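Long-range contacts in oxidase (Sinorhizobium meliloti, PDB 4FFU), which is probably a MaoC-like enzyme of the hotdog fold, tentatively assigned monoamine oxidase activity but with its actual reaction still to be established: residues Glu32-Gly37 with Leu165-Lys170; Val53-His58 with Ile81-Met86; Tyr106-Leu111 with Ala161-Ile166; Arg124-Ile129 with Arg147-Asn152. All coordinates share one frame; numbering follows the deposited sequence. Where two conformers were deposited one is given.

Contact 1: Glu32-Gly37 with Leu165-Lys170; sequences EDYEQG and LIVERK
Leu165 opens the contact by setting CD1 against Tyr34 OH, 3.9 Å away, the two side chains crossing at about a right angle; the hydroxyl itself is hydrogen-bonded to Asn100. Val167 comes next on the same side of the strand. Both its methyls approach the ring at Tyr34 CE2, with Val167 CG1 at 3.7 Å, an oblique approach that extends the apolar part of the contact. Beyond the strand end the chemistry turns polar. The Arg169 guanidinium meets Glu32 edgewise, but Arg169 NH1 to Glu32 OE2 is a long salt bridge of 3.9 Å with the planes 66° apart, and Asp134 is the stronger partner. Lys170 is held more firmly: its backbone N donates to the syn side of Glu32 OE1 at 2.9 Å and 169°. The bend of Glu32 at chi2 (87°) turns the carboxylate back to this amide. A water donates to Glu32 OE2 (2.8 Å) and Lys170 O (2.7 Å), so both carboxylate oxygens are tied to one residue. Lys170 NZ ends at Asp33 OD2, 3.1 Å away, a salt bridge whose hydrogen bond is weak. The loop before strand 39-46 is thereby fixed to strand 157-168, last in the chain but inside the hotdog sheet, with Tyr34 also packed on Ile129 of strand 122-134 and Glu146 of strand 141-151.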
loop_
_atom_site.group_PDB
_atom_site.type_symbol
_atom_site.label_atom_id
_atom_site.label_comp_id
_atom_site.label_asym_id
_atom_site.label_seq_id
_atom_site.Cartn_x
_atom_site.Cartn_y
_atom_site.Cartn_z
ATOM N N GLU I 32 -34.908 -18.246 -6.078
ATOM C CA GLU I 32 -35.905 -19.002 -5.297
ATOM C C GLU I 32 -35.388 -19.540 -3.971
ATOM O O GLU I 32 -36.165 -19.703 -3.030
ATOM C CB GLU I 32 -36.506 -20.152 -6.123
ATOM C CG GLU I 32 -37.264 -19.702 -7.366
ATOM C CD GLU I 32 -36.377 -19.521 -8.594
ATOM O OE1 GLU I 32 -35.132 -19.601 -8.482
ATOM O OE2 GLU I 32 -36.939 -19.291 -9.684
ATOM N N ASP I 33 -34.087 -19.816 -3.889
ATOM C CA ASP I 33 -33.512 -20.405 -2.680
ATOM C C ASP I 33 -32.995 -19.417 -1.615
ATOM O O ASP I 33 -32.571 -19.829 -0.533
ATOM C CB ASP I 33 -32.441 -21.424 -3.061
ATOM C CG ASP I 33 -32.967 -22.484 -4.026
ATOM O OD1 ASP I 33 -34.178 -22.813 -3.972
ATOM O OD2 ASP I 33 -32.168 -22.974 -4.843
ATOM N N TYR I 34 -33.037 -18.114 -1.899
ATOM C CA TYR I 34 -32.766 -17.142 -0.846
ATOM C C TYR I 34 -33.858 -17.231 0.194
ATOM O O TYR I 34 -35.043 -17.280 -0.150
ATOM C CB TYR I 34 -32.691 -15.719 -1.417
ATOM C CG TYR I 34 -31.286 -15.340 -1.848
ATOM C CD1 TYR I 34 -30.392 -14.743 -0.951
ATOM C CD2 TYR I 34 -30.847 -15.575 -3.147
ATOM C CE1 TYR I 34 -29.099 -14.384 -1.351
ATOM C CE2 TYR I 34 -29.567 -15.226 -3.549
ATOM C CZ TYR I 34 -28.694 -14.641 -2.652
ATOM O OH TYR I 34 -27.421 -14.298 -3.080
ATOM N N GLU I 35 -33.474 -17.272 1.462
ATOM C CA GLU I 35 -34.469 -17.399 2.517
ATOM C C GLU I 35 -34.620 -16.081 3.233
ATOM O O GLU I 35 -33.672 -15.629 3.860
ATOM C CB GLU I 35 -34.033 -18.460 3.529
ATOM C CG GLU I 35 -33.641 -19.777 2.895
ATOM C CD GLU I 35 -32.968 -20.701 3.888
ATOM O OE1 GLU I 35 -31.871 -20.357 4.396
ATOM O OE2 GLU I 35 -33.545 -21.769 4.157
ATOM N N GLN I 36 -35.804 -15.467 3.166
ATOM C CA GLN I 36 -36.041 -14.272 3.955
ATOM C C GLN I 36 -35.736 -14.538 5.405
ATOM O O GLN I 36 -36.153 -15.566 5.955
ATOM C CB GLN I 36 -37.488 -13.801 3.852
ATOM C CG GLN I 36 -37.850 -13.242 2.508
ATOM C CD GLN I 36 -39.331 -12.956 2.422
ATOM O OE1 GLN I 36 -39.969 -13.281 1.426
ATOM N NE2 GLN I 36 -39.893 -12.385 3.487
ATOM N N GLY I 37 -35.027 -13.599 6.026
ATOM C CA GLY I 37 -34.734 -13.685 7.437
ATOM C C GLY I 37 -33.421 -14.376 7.730
ATOM O O GLY I 37 -32.975 -14.357 8.869
ATOM N N LEU I 165 -29.460 -6.910 -4.931
ATOM C CA LEU I 165 -28.906 -7.930 -5.805
ATOM C C LEU I 165 -29.906 -8.325 -6.876
ATOM O O LEU I 165 -31.111 -8.443 -6.608
ATOM C CB LEU I 165 -28.580 -9.189 -4.979
ATOM C CG LEU I 165 -27.572 -9.069 -3.854
ATOM C CD1 LEU I 165 -27.441 -10.426 -3.160
ATOM C CD2 LEU I 165 -26.232 -8.594 -4.441
ATOM N N ILE I 166 -29.418 -8.512 -8.100
ATOM C CA ILE I 166 -30.238 -9.096 -9.162
ATOM C C ILE I 166 -29.769 -10.545 -9.286
ATOM O O ILE I 166 -28.604 -10.800 -9.653
ATOM C CB ILE I 166 -30.079 -8.345 -10.499
ATOM C CG1 ILE I 166 -30.589 -6.906 -10.361
ATOM C CG2 ILE I 166 -30.812 -9.069 -11.641
ATOM C CD1 ILE I 166 -30.429 -6.092 -11.627
ATOM N N VAL I 167 -30.654 -11.480 -8.944
ATOM C CA VAL I 167 -30.276 -12.885 -8.795
ATOM C C VAL I 167 -30.977 -13.735 -9.862
ATOM O O VAL I 167 -32.191 -13.668 -10.012
ATOM C CB VAL I 167 -30.609 -13.430 -7.387
ATOM C CG1 VAL I 167 -30.050 -14.845 -7.224
ATOM C CG2 VAL I 167 -30.054 -12.500 -6.301
ATOM N N GLU I 168 -30.184 -14.503 -10.616
ATOM C CA GLU I 168 -30.715 -15.457 -11.600
ATOM C C GLU I 168 -31.699 -16.437 -10.977
ATOM O O GLU I 168 -31.477 -16.934 -9.869
ATOM C CB GLU I 168 -29.577 -16.259 -12.233
ATOM C CG GLU I 168 -28.700 -15.467 -13.189
ATOM C CD GLU I 168 -27.543 -16.294 -13.732
ATOM O OE1 GLU I 168 -27.686 -17.540 -13.832
ATOM O OE2 GLU I 168 -26.491 -15.699 -14.069
ATOM N N ARG I 169 -32.782 -16.717 -11.698
ATOM C CA ARG I 169 -33.724 -17.754 -11.275
ATOM C C ARG I 169 -33.123 -19.117 -11.587
ATOM O O ARG I 169 -32.321 -19.239 -12.531
ATOM C CB ARG I 169 -35.061 -17.594 -11.992
ATOM C CG ARG I 169 -35.823 -16.351 -11.571
ATOM C CD ARG I 169 -37.206 -16.326 -12.193
ATOM N NE ARG I 169 -37.903 -15.094 -11.844
ATOM C CZ ARG I 169 -38.693 -14.949 -10.787
ATOM N NH1 ARG I 169 -38.914 -15.965 -9.965
ATOM N NH2 ARG I 169 -39.267 -13.779 -10.560
ATOM N N LYS I 170 -33.498 -20.134 -10.799
ATOM C CA LYS I 170 -32.944 -21.477 -11.004
ATOM C C LYS I 170 -33.413 -22.060 -12.329
ATOM O O LYS I 170 -34.579 -21.918 -12.680
ATOM C CB LYS I 170 -33.201 -22.433 -9.830
ATOM C CG LYS I 170 -34.643 -22.662 -9.425
ATOM C CD LYS I 170 -34.738 -23.879 -8.516
ATOM C CE LYS I 170 -33.834 -23.742 -7.302
ATOM N NZ LYS I 170 -33.307 -25.049 -6.817
HETATM O O HOH W 1 -36.987 -20.948 -11.966
#

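Contact 2: Val53-His58 with Ile81-Met86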
loop_
_atom_site.group_PDB
_atom_site.type_symbol
_atom_site.label_atom_id
_atom_site.label_comp_id
_atom_site.label_asym_id
_atom_site.label_seq_id
_atom_site.Cartn_x
_atom_site.Cartn_y
_atom_site.Cartn_z
ATOM N N VAL I 53 -4.838 5.900 6.942
ATOM C CA VAL I 53 -3.796 6.446 6.059
ATOM C C VAL I 53 -3.888 5.810 4.655
ATOM O O VAL I 53 -3.772 6.528 3.661
ATOM C CB VAL I 53 -2.395 6.244 6.683
ATOM C CG1 VAL I 53 -1.275 6.615 5.705
ATOM C CG2 VAL I 53 -2.285 7.059 7.975
ATOM N N VAL I 54 -4.157 4.500 4.600
ATOM C CA VAL I 54 -4.381 3.773 3.327
ATOM C C VAL I 54 -5.625 4.312 2.647
ATOM O O VAL I 54 -5.601 4.583 1.437
ATOM C CB VAL I 54 -4.466 2.239 3.522
ATOM C CG1 VAL I 54 -4.823 1.572 2.185
ATOM C CG2 VAL I 54 -3.105 1.732 3.986
ATOM N N HIS I 55 -6.711 4.488 3.406
ATOM C CA HIS I 55 -7.931 4.970 2.739
ATOM C C HIS I 55 -7.729 6.356 2.122
ATOM O O HIS I 55 -8.199 6.607 1.006
ATOM C CB HIS I 55 -9.117 5.061 3.705
ATOM C CG HIS I 55 -10.431 5.148 2.998
ATOM N ND1 HIS I 55 -11.012 4.056 2.402
ATOM C CD2 HIS I 55 -11.255 6.196 2.759
ATOM C CE1 HIS I 55 -12.166 4.410 1.860
ATOM N NE2 HIS I 55 -12.331 5.708 2.050
ATOM N N ALA I 56 -7.074 7.252 2.858
ATOM C CA ALA I 56 -6.757 8.596 2.348
ATOM C C ALA I 56 -5.942 8.505 1.068
ATOM O O ALA I 56 -6.275 9.141 0.056
ATOM C CB ALA I 56 -6.000 9.408 3.381
ATOM N N GLY I 57 -4.901 7.682 1.090
ATOM C CA GLY I 57 -4.043 7.558 -0.085
ATOM C C GLY I 57 -4.747 6.940 -1.277
ATOM O O GLY I 57 -4.445 7.257 -2.432
ATOM N N HIS I 58 -5.659 6.018 -0.995
ATOM C CA HIS I 58 -6.434 5.345 -2.047
ATOM C C HIS I 58 -7.470 6.261 -2.678
ATOM O O HIS I 58 -7.715 6.179 -3.895
ATOM C CB HIS I 58 -7.115 4.132 -1.391
ATOM C CG HIS I 58 -7.895 3.261 -2.323
ATOM N ND1 HIS I 58 -7.384 2.779 -3.510
ATOM C CD2 HIS I 58 -9.119 2.697 -2.177
ATOM C CE1 HIS I 58 -8.284 1.992 -4.085
ATOM N NE2 HIS I 58 -9.351 1.934 -3.300
ATOM N N ILE I 81 -11.773 10.713 12.968
ATOM C CA ILE I 81 -12.888 9.830 12.627
ATOM C C ILE I 81 -12.681 9.227 11.241
ATOM O O ILE I 81 -12.151 9.879 10.342
ATOM C CB ILE I 81 -14.271 10.534 12.731
ATOM C CG1 ILE I 81 -14.417 11.637 11.688
ATOM C CG2 ILE I 81 -14.494 11.070 14.157
ATOM C CD1 ILE I 81 -15.799 12.284 11.579
ATOM N N ALA I 82 -13.077 7.974 11.090
ATOM C CA ALA I 82 -12.883 7.247 9.816
ATOM C C ALA I 82 -13.735 7.850 8.737
ATOM O O ALA I 82 -14.837 8.326 9.005
ATOM C CB ALA I 82 -13.256 5.773 10.012
ATOM N N HIS I 83 -13.231 7.840 7.501
ATOM C CA HIS I 83 -14.032 8.266 6.347
ATOM C C HIS I 83 -15.275 7.381 6.233
ATOM O O HIS I 83 -15.175 6.166 6.410
ATOM C CB HIS I 83 -13.248 8.006 5.058
ATOM C CG HIS I 83 -11.921 8.680 4.965
ATOM N ND1 HIS I 83 -10.803 8.239 5.639
ATOM C CD2 HIS I 83 -11.496 9.677 4.143
ATOM C CE1 HIS I 83 -9.761 8.970 5.290
ATOM N NE2 HIS I 83 -10.151 9.849 4.381
ATOM N N GLY I 84 -16.418 7.978 5.909
ATOM C CA GLY I 84 -17.632 7.211 5.634
ATOM C C GLY I 84 -17.442 6.118 4.579
ATOM O O GLY I 84 -17.936 4.995 4.726
ATOM N N THR I 85 -16.712 6.459 3.519
ATOM C CA THR I 85 -16.479 5.500 2.447
ATOM C C THR I 85 -15.590 4.336 2.901
ATOM O O THR I 85 -15.671 3.274 2.299
ATOM C CB THR I 85 -15.849 6.155 1.187
ATOM O OG1 THR I 85 -14.713 6.935 1.568
ATOM C CG2 THR I 85 -16.873 7.038 0.429
HETATM N N MSE I 86 -14.760 4.534 3.925
HETATM C CA MSE I 86 -13.928 3.421 4.477
HETATM C C MSE I 86 -14.792 2.445 5.261
HETATM O O MSE I 86 -14.674 1.214 5.125
HETATM C CB MSE I 86 -12.847 3.928 5.457
HETATM C CG MSE I 86 -11.877 2.782 5.734
HETATM SE SE MSE I 86 -11.016 3.137 7.483
HETATM C CE MSE I 86 -10.650 5.068 7.360
#
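The imidazole of His55 meets Thr85, Met86 and His83 through different parts of one ring, and its other nitrogen reaches across a subunit boundary. The elements joined are helix 49-59, which carries His55, and the start of 84-93, probably the central helix of the hotdog fold, whose N-cap position is His83. At the ring edge, His55 NE2 and Thr85 OG1 are hydrogen-bonded at 2.7 Å and 163°, with either able to be the donor. Over one face sits Met86, deposited as selenomethionine: its CB lies 3.5 Å from the His55 ring centroid, almost on the normal, which meets the criterion for a CH-pi contact. His55 takes part differently with His83, whose face it approaches by CD2, 3.4 Å above the His83 plane and offset toward the rim. With centroids 4.7 Å apart and planes at 54°, this aromatic pair is oblique. The placement follows from His55 CG standing anti to the backbone N (chi1 -163°), while His83 is steadied by a hydrogen bond from NE2 to Asp61 O and by stacking on His66. His55 ND1 bonds His58 NE2 of the second subunit, so both ring nitrogens are engaged and the rotation of the ring is fixed. Beside the ring, the Met86 chain bends about its CG-SE bond and brings CE to 4.0 Å from His55 CB.

Contact 3: Tyr106-Leu111 with Ala161-Ile166; sequences YGYDRL and ADHILI
Tyr108 and His163 form an offset stack, centroids 4.2 Å apart and planes only 5° from parallel. Tyr108 OH lies over the centre of the imidazole, 3.4 Å above its plane, while Leu165 CD2 covers the opposite face nearer the rim. At the imidazole edge Gly107 O lies 3.3 Å from His163 CD2, and His163 NE2 is hydrogen-bonded to Ser105. Phe88 of helix 84-93 meets the Tyr108 ring edge-to-face. The backbones beneath belong to antiparallel strands of the hotdog sheet, and their register contains a classic beta bulge: Tyr106 and Gly107 both face Ile164, Tyr106 N donating to Ile164 O and Ile164 N to Gly107 O, each at 2.9 Å. Asp109 and Asp162 then form a regular hydrogen-bonded pair. On the other face of the sheet, Tyr106 runs alongside Ile164 and touches Ile166 obliquely, Tyr106 CD1 to Ile166 CD1 3.5 Å. Beyond the corner at Asp109, Arg110 bends at chi3 (-128°) to bring NH2 to 2.8 Å from Asp162 OD2, a salt bridge with a weak hydrogen bond and planes 48° apart. Asp109 OD1 is salt-bridged to Arg112 of the second subunit, along whose strand the sheet continues.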
loop_
_atom_site.group_PDB
_atom_site.type_symbol
_atom_site.label_atom_id
_atom_site.label_comp_id
_atom_site.label_asym_id
_atom_site.label_seq_id
_atom_site.Cartn_x
_atom_site.Cartn_y
_atom_site.Cartn_z
ATOM N N TYR I 106 -26.413 -4.530 -7.937
ATOM C CA TYR I 106 -27.113 -3.510 -8.682
ATOM C C TYR I 106 -26.853 -2.136 -8.045
ATOM O O TYR I 106 -26.694 -1.136 -8.747
ATOM C CB TYR I 106 -28.615 -3.844 -8.682
ATOM C CG TYR I 106 -29.502 -2.807 -9.297
ATOM C CD1 TYR I 106 -29.705 -2.752 -10.686
ATOM C CD2 TYR I 106 -30.151 -1.887 -8.500
ATOM C CE1 TYR I 106 -30.544 -1.794 -11.238
ATOM C CE2 TYR I 106 -30.988 -0.933 -9.040
ATOM C CZ TYR I 106 -31.174 -0.887 -10.398
ATOM O OH TYR I 106 -32.013 0.084 -10.877
ATOM N N GLY I 107 -26.780 -2.109 -6.720
ATOM C CA GLY I 107 -26.516 -0.866 -5.979
ATOM C C GLY I 107 -26.950 -1.003 -4.541
ATOM O O GLY I 107 -27.170 -2.125 -4.064
ATOM N N TYR I 108 -27.068 0.127 -3.852
ATOM C CA TYR I 108 -27.452 0.143 -2.437
ATOM C C TYR I 108 -28.489 1.236 -2.227
ATOM O O TYR I 108 -28.415 2.299 -2.864
ATOM C CB TYR I 108 -26.260 0.450 -1.530
ATOM C CG TYR I 108 -25.225 -0.657 -1.439
ATOM C CD1 TYR I 108 -24.299 -0.843 -2.454
ATOM C CD2 TYR I 108 -25.170 -1.497 -0.312
ATOM C CE1 TYR I 108 -23.350 -1.862 -2.386
ATOM C CE2 TYR I 108 -24.222 -2.503 -0.226
ATOM C CZ TYR I 108 -23.318 -2.675 -1.261
ATOM O OH TYR I 108 -22.385 -3.680 -1.201
ATOM N N ASP I 109 -29.435 0.971 -1.338
ATOM C CA ASP I 109 -30.390 1.987 -0.888
ATOM C C ASP I 109 -30.126 2.312 0.574
ATOM O O ASP I 109 -29.598 1.470 1.320
ATOM C CB ASP I 109 -31.829 1.472 -1.032
ATOM C CG ASP I 109 -32.384 1.607 -2.438
ATOM O OD1 ASP I 109 -31.816 2.320 -3.295
ATOM O OD2 ASP I 109 -33.447 0.994 -2.682
ATOM N N ARG I 110 -30.478 3.533 0.979
ATOM C CA ARG I 110 -30.488 3.915 2.402
ATOM C C ARG I 110 -29.174 3.645 3.128
ATOM O O ARG I 110 -29.152 3.069 4.210
ATOM C CB ARG I 110 -31.676 3.257 3.135
ATOM C CG ARG I 110 -32.975 3.966 2.815
ATOM C CD ARG I 110 -34.219 3.172 3.215
ATOM N NE ARG I 110 -35.067 3.125 2.025
ATOM C CZ ARG I 110 -35.043 2.129 1.136
ATOM N NH1 ARG I 110 -35.811 2.178 0.053
ATOM N NH2 ARG I 110 -34.262 1.071 1.340
ATOM N N LEU I 111 -28.063 4.036 2.498
ATOM C CA LEU I 111 -26.760 3.993 3.168
ATOM C C LEU I 111 -26.766 5.098 4.243
ATOM O O LEU I 111 -26.957 6.279 3.916
ATOM C CB LEU I 111 -25.626 4.226 2.138
ATOM C CG LEU I 111 -24.202 4.452 2.676
ATOM C CD1 LEU I 111 -23.793 3.424 3.725
ATOM C CD2 LEU I 111 -23.183 4.520 1.520
ATOM N N ALA I 161 -26.984 -0.251 5.380
ATOM C CA ALA I 161 -27.296 -0.048 3.965
ATOM C C ALA I 161 -28.071 -1.251 3.474
ATOM O O ALA I 161 -27.844 -2.357 3.955
ATOM C CB ALA I 161 -26.023 0.090 3.152
ATOM N N ASP I 162 -28.937 -1.036 2.486
ATOM C CA ASP I 162 -29.663 -2.123 1.827
ATOM C C ASP I 162 -29.023 -2.457 0.493
ATOM O O ASP I 162 -29.046 -1.640 -0.437
ATOM C CB ASP I 162 -31.128 -1.726 1.606
ATOM C CG ASP I 162 -31.894 -1.561 2.907
ATOM O OD1 ASP I 162 -31.471 -2.138 3.926
ATOM O OD2 ASP I 162 -32.906 -0.814 2.903
ATOM N N HIS I 163 -28.418 -3.638 0.399
ATOM C CA HIS I 163 -27.725 -4.052 -0.821
ATOM C C HIS I 163 -28.725 -4.733 -1.752
ATOM O O HIS I 163 -29.401 -5.702 -1.365
ATOM C CB HIS I 163 -26.581 -4.996 -0.462
ATOM C CG HIS I 163 -25.685 -5.332 -1.607
ATOM N ND1 HIS I 163 -24.797 -6.384 -1.560
ATOM C CD2 HIS I 163 -25.509 -4.739 -2.812
ATOM C CE1 HIS I 163 -24.115 -6.430 -2.693
ATOM N NE2 HIS I 163 -24.528 -5.443 -3.469
ATOM N N ILE I 164 -28.833 -4.205 -2.966
ATOM C CA ILE I 164 -29.747 -4.735 -3.949
ATOM C C ILE I 164 -29.010 -5.665 -4.905
ATOM O O ILE I 164 -28.081 -5.251 -5.623
ATOM C CB ILE I 164 -30.437 -3.623 -4.783
ATOM C CG1 ILE I 164 -31.159 -2.628 -3.872
ATOM C CG2 ILE I 164 -31.412 -4.253 -5.767
ATOM C CD1 ILE I 164 -31.444 -1.309 -4.558
ATOM N N LEU I 165 -29.460 -6.910 -4.931
ATOM C CA LEU I 165 -28.906 -7.930 -5.805
ATOM C C LEU I 165 -29.906 -8.325 -6.876
ATOM O O LEU I 165 -31.111 -8.443 -6.608
ATOM C CB LEU I 165 -28.580 -9.189 -4.979
ATOM C CG LEU I 165 -27.572 -9.069 -3.854
ATOM C CD1 LEU I 165 -27.441 -10.426 -3.160
ATOM C CD2 LEU I 165 -26.232 -8.594 -4.441
ATOM N N ILE I 166 -29.418 -8.512 -8.100
ATOM C CA ILE I 166 -30.238 -9.096 -9.162
ATOM C C ILE I 166 -29.769 -10.545 -9.286
ATOM O O ILE I 166 -28.604 -10.800 -9.653
ATOM C CB ILE I 166 -30.079 -8.345 -10.499
ATOM C CG1 ILE I 166 -30.589 -6.906 -10.361
ATOM C CG2 ILE I 166 -30.812 -9.069 -11.641
ATOM C CD1 ILE I 166 -30.429 -6.092 -11.627
#

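Contact 4: Arg124-Ile129 with Arg147-Asn152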
loop_
_atom_site.group_PDB
_atom_site.type_symbol
_atom_site.label_atom_id
_atom_site.label_comp_id
_atom_site.label_asym_id
_atom_site.label_seq_id
_atom_site.Cartn_x
_atom_site.Cartn_y
_atom_site.Cartn_z
ATOM N N ARG I 124 -17.742 -5.698 12.690
ATOM C CA ARG I 124 -18.224 -6.926 12.044
ATOM C C ARG I 124 -19.441 -6.524 11.255
ATOM O O ARG I 124 -20.071 -5.504 11.548
ATOM C CB ARG I 124 -18.669 -7.954 13.090
ATOM C CG ARG I 124 -17.555 -8.514 13.954
ATOM C CD ARG I 124 -18.137 -9.041 15.260
ATOM N NE ARG I 124 -18.582 -7.931 16.113
ATOM C CZ ARG I 124 -19.455 -8.020 17.119
ATOM N NH1 ARG I 124 -20.021 -9.188 17.430
ATOM N NH2 ARG I 124 -19.771 -6.928 17.813
ATOM N N THR I 125 -19.781 -7.303 10.235
ATOM C CA THR I 125 -20.965 -6.972 9.435
ATOM C C THR I 125 -22.001 -8.070 9.561
ATOM O O THR I 125 -21.683 -9.249 9.422
ATOM C CB THR I 125 -20.622 -6.742 7.963
ATOM O OG1 THR I 125 -19.657 -5.675 7.889
ATOM C CG2 THR I 125 -21.888 -6.315 7.183
ATOM N N ARG I 126 -23.234 -7.666 9.865
ATOM C CA ARG I 126 -24.356 -8.603 9.883
ATOM C C ARG I 126 -25.126 -8.450 8.583
ATOM O O ARG I 126 -25.448 -7.325 8.176
ATOM C CB ARG I 126 -25.287 -8.316 11.079
ATOM C CG ARG I 126 -26.421 -9.334 11.218
ATOM C CD ARG I 126 -27.069 -9.237 12.596
ATOM N NE ARG I 126 -27.619 -7.895 12.750
ATOM C CZ ARG I 126 -27.587 -7.191 13.875
ATOM N NH1 ARG I 126 -27.021 -7.702 14.959
ATOM N NH2 ARG I 126 -28.109 -5.966 13.906
ATOM N N VAL I 127 -25.425 -9.567 7.919
ATOM C CA VAL I 127 -26.126 -9.485 6.636
ATOM C C VAL I 127 -27.417 -10.280 6.758
ATOM O O VAL I 127 -27.362 -11.447 7.101
ATOM C CB VAL I 127 -25.278 -10.042 5.470
ATOM C CG1 VAL I 127 -26.058 -9.931 4.172
ATOM C CG2 VAL I 127 -23.973 -9.252 5.336
ATOM N N THR I 128 -28.559 -9.632 6.511
ATOM C CA THR I 128 -29.864 -10.278 6.682
ATOM C C THR I 128 -30.598 -10.229 5.348
ATOM O O THR I 128 -30.662 -9.165 4.722
ATOM C CB THR I 128 -30.725 -9.551 7.750
ATOM O OG1 THR I 128 -30.017 -9.493 8.997
ATOM C CG2 THR I 128 -32.087 -10.301 7.996
ATOM N N ILE I 129 -31.165 -11.357 4.911
ATOM C CA ILE I 129 -31.988 -11.349 3.701
ATOM C C ILE I 129 -33.302 -10.673 4.075
ATOM O O ILE I 129 -34.032 -11.150 4.954
ATOM C CB ILE I 129 -32.230 -12.763 3.094
ATOM C CG1 ILE I 129 -30.918 -13.533 2.878
ATOM C CG2 ILE I 129 -33.041 -12.667 1.805
ATOM C CD1 ILE I 129 -29.864 -12.837 2.054
ATOM N N ARG I 147 -29.917 -6.575 3.814
ATOM C CA ARG I 147 -29.675 -5.508 4.761
ATOM C C ARG I 147 -28.300 -5.728 5.376
ATOM O O ARG I 147 -28.047 -6.807 5.931
ATOM C CB ARG I 147 -30.748 -5.521 5.847
ATOM C CG ARG I 147 -30.498 -4.493 6.943
ATOM C CD ARG I 147 -31.483 -3.347 6.827
ATOM N NE ARG I 147 -31.358 -2.368 7.916
ATOM C CZ ARG I 147 -31.066 -1.079 7.731
ATOM N NH1 ARG I 147 -30.864 -0.608 6.498
ATOM N NH2 ARG I 147 -30.995 -0.260 8.784
ATOM N N CYS I 148 -27.416 -4.729 5.281
ATOM C CA CYS I 148 -26.074 -4.845 5.841
ATOM C C CYS I 148 -25.978 -3.904 7.029
ATOM O O CYS I 148 -26.284 -2.727 6.906
ATOM C CB CYS I 148 -25.003 -4.493 4.804
ATOM S SG CYS I 148 -25.014 -5.627 3.386
ATOM N N GLU I 149 -25.559 -4.431 8.172
ATOM C CA GLU I 149 -25.355 -3.625 9.346
ATOM C C GLU I 149 -23.959 -3.854 9.861
ATOM O O GLU I 149 -23.623 -4.986 10.258
ATOM C CB GLU I 149 -26.347 -4.004 10.442
ATOM C CG GLU I 149 -27.787 -3.729 10.086
ATOM C CD GLU I 149 -28.712 -4.310 11.123
ATOM O OE1 GLU I 149 -28.955 -5.529 11.070
ATOM O OE2 GLU I 149 -29.175 -3.551 11.998
ATOM N N VAL I 150 -23.171 -2.781 9.879
ATOM C CA VAL I 150 -21.815 -2.806 10.424
ATOM C C VAL I 150 -21.906 -2.423 11.902
ATOM O O VAL I 150 -22.467 -1.385 12.248
ATOM C CB VAL I 150 -20.890 -1.807 9.682
ATOM C CG1 VAL I 150 -19.468 -1.983 10.173
ATOM C CG2 VAL I 150 -20.981 -2.025 8.165
ATOM N N ILE I 151 -21.356 -3.273 12.758
ATOM C CA ILE I 151 -21.486 -3.102 14.205
ATOM C C ILE I 151 -20.118 -3.029 14.844
ATOM O O ILE I 151 -19.180 -3.683 14.409
ATOM C CB ILE I 151 -22.341 -4.210 14.885
ATOM C CG1 ILE I 151 -21.802 -5.618 14.580
ATOM C CG2 ILE I 151 -23.805 -4.080 14.483
ATOM C CD1 ILE I 151 -22.438 -6.725 15.412
ATOM N N ASN I 152 -19.981 -2.173 15.855
ATOM C CA ASN I 152 -18.687 -2.074 16.535
ATOM C C ASN I 152 -18.575 -3.011 17.732
ATOM O O ASN I 152 -19.429 -3.877 17.926
ATOM C CB ASN I 152 -18.361 -0.622 16.936
ATOM C CG ASN I 152 -19.331 -0.074 17.975
ATOM O OD1 ASN I 152 -19.977 -0.834 18.690
ATOM N ND2 ASN I 152 -19.429 1.248 18.058
HETATM O O HOH W 2 -28.576 -7.178 8.947
#
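Arg126 and Glu149 lie side by side and point the same way from a hydrogen-bonded pair of the beta hairpin formed by strands 122-134 and 141-151, part of the hotdog sheet. The guanidinium comes side-on: Arg126 NE (3.2 Å) and Arg126 NH2 (3.0 Å) both donate to Glu149 OE1. That oxygen lies in the guanidinium plane, yet the nitrogens approach from above one face of the carboxylate, the two planes being 63° apart. Two donors on one oxygen probably draw negative charge toward it, and a water 2.7 Å from Glu149 OE1 may add a third, though it has more acceptors in reach than protons to give. The same water is hydrogen-bonded to Thr128 OG1 at 2.7 Å, joining Thr128, of the next hydrogen-bonded pair, to this one.

Arg124 takes a different posture. Its chain bends at chi3, laying the guanidinium over Ile151 so that, in the conformer given, CD1 sits beneath its centre, 3.6 Å from Arg124 NH2. Ile151 achieves this by placing CG1 between its backbone N and carbonyl carbon (chi1 55°). At the guanidinium edge, in its plane, Arg124 NH2 donates to Asn152 O at 3.1 Å and 145°, from above the carbonyl plane.

The other face of the hairpin is buried. There Thr125 OG1 binds Gly91 O of helix 84-93, Val150 CG2 lies 3.9 Å from Thr125 OG1, and Val127 CG2 lies 4.2 Å from Cys148 SG.

Contacts 3 and 4 lie in one antiparallel sheet, and contact 1 ties a loop to it, whereas contact 2 joins helices. Contacts 1 and 3 overlap at Leu165 and Ile166, their centres 15 Å apart. Contact 4 is the bridge to both: Gly37 N lies 2.9 Å from Ile129 O on the side of contact 1, and toward contact 3, with centres 13 Å apart, Asp162 OD1 is salt-bridged to Arg147 NH1 at 3.1 Å. Contact 2 lies across the chain's centre from contact 1, centres 33 Å and nearest atoms about 17 Å apart; contact 3 comes within about 6 Å without touching. Contacts 2 and 3 both meet the second subunit. Contact 2 sits 20 Å from contact 4 between centres, nearest atoms about 8 Å.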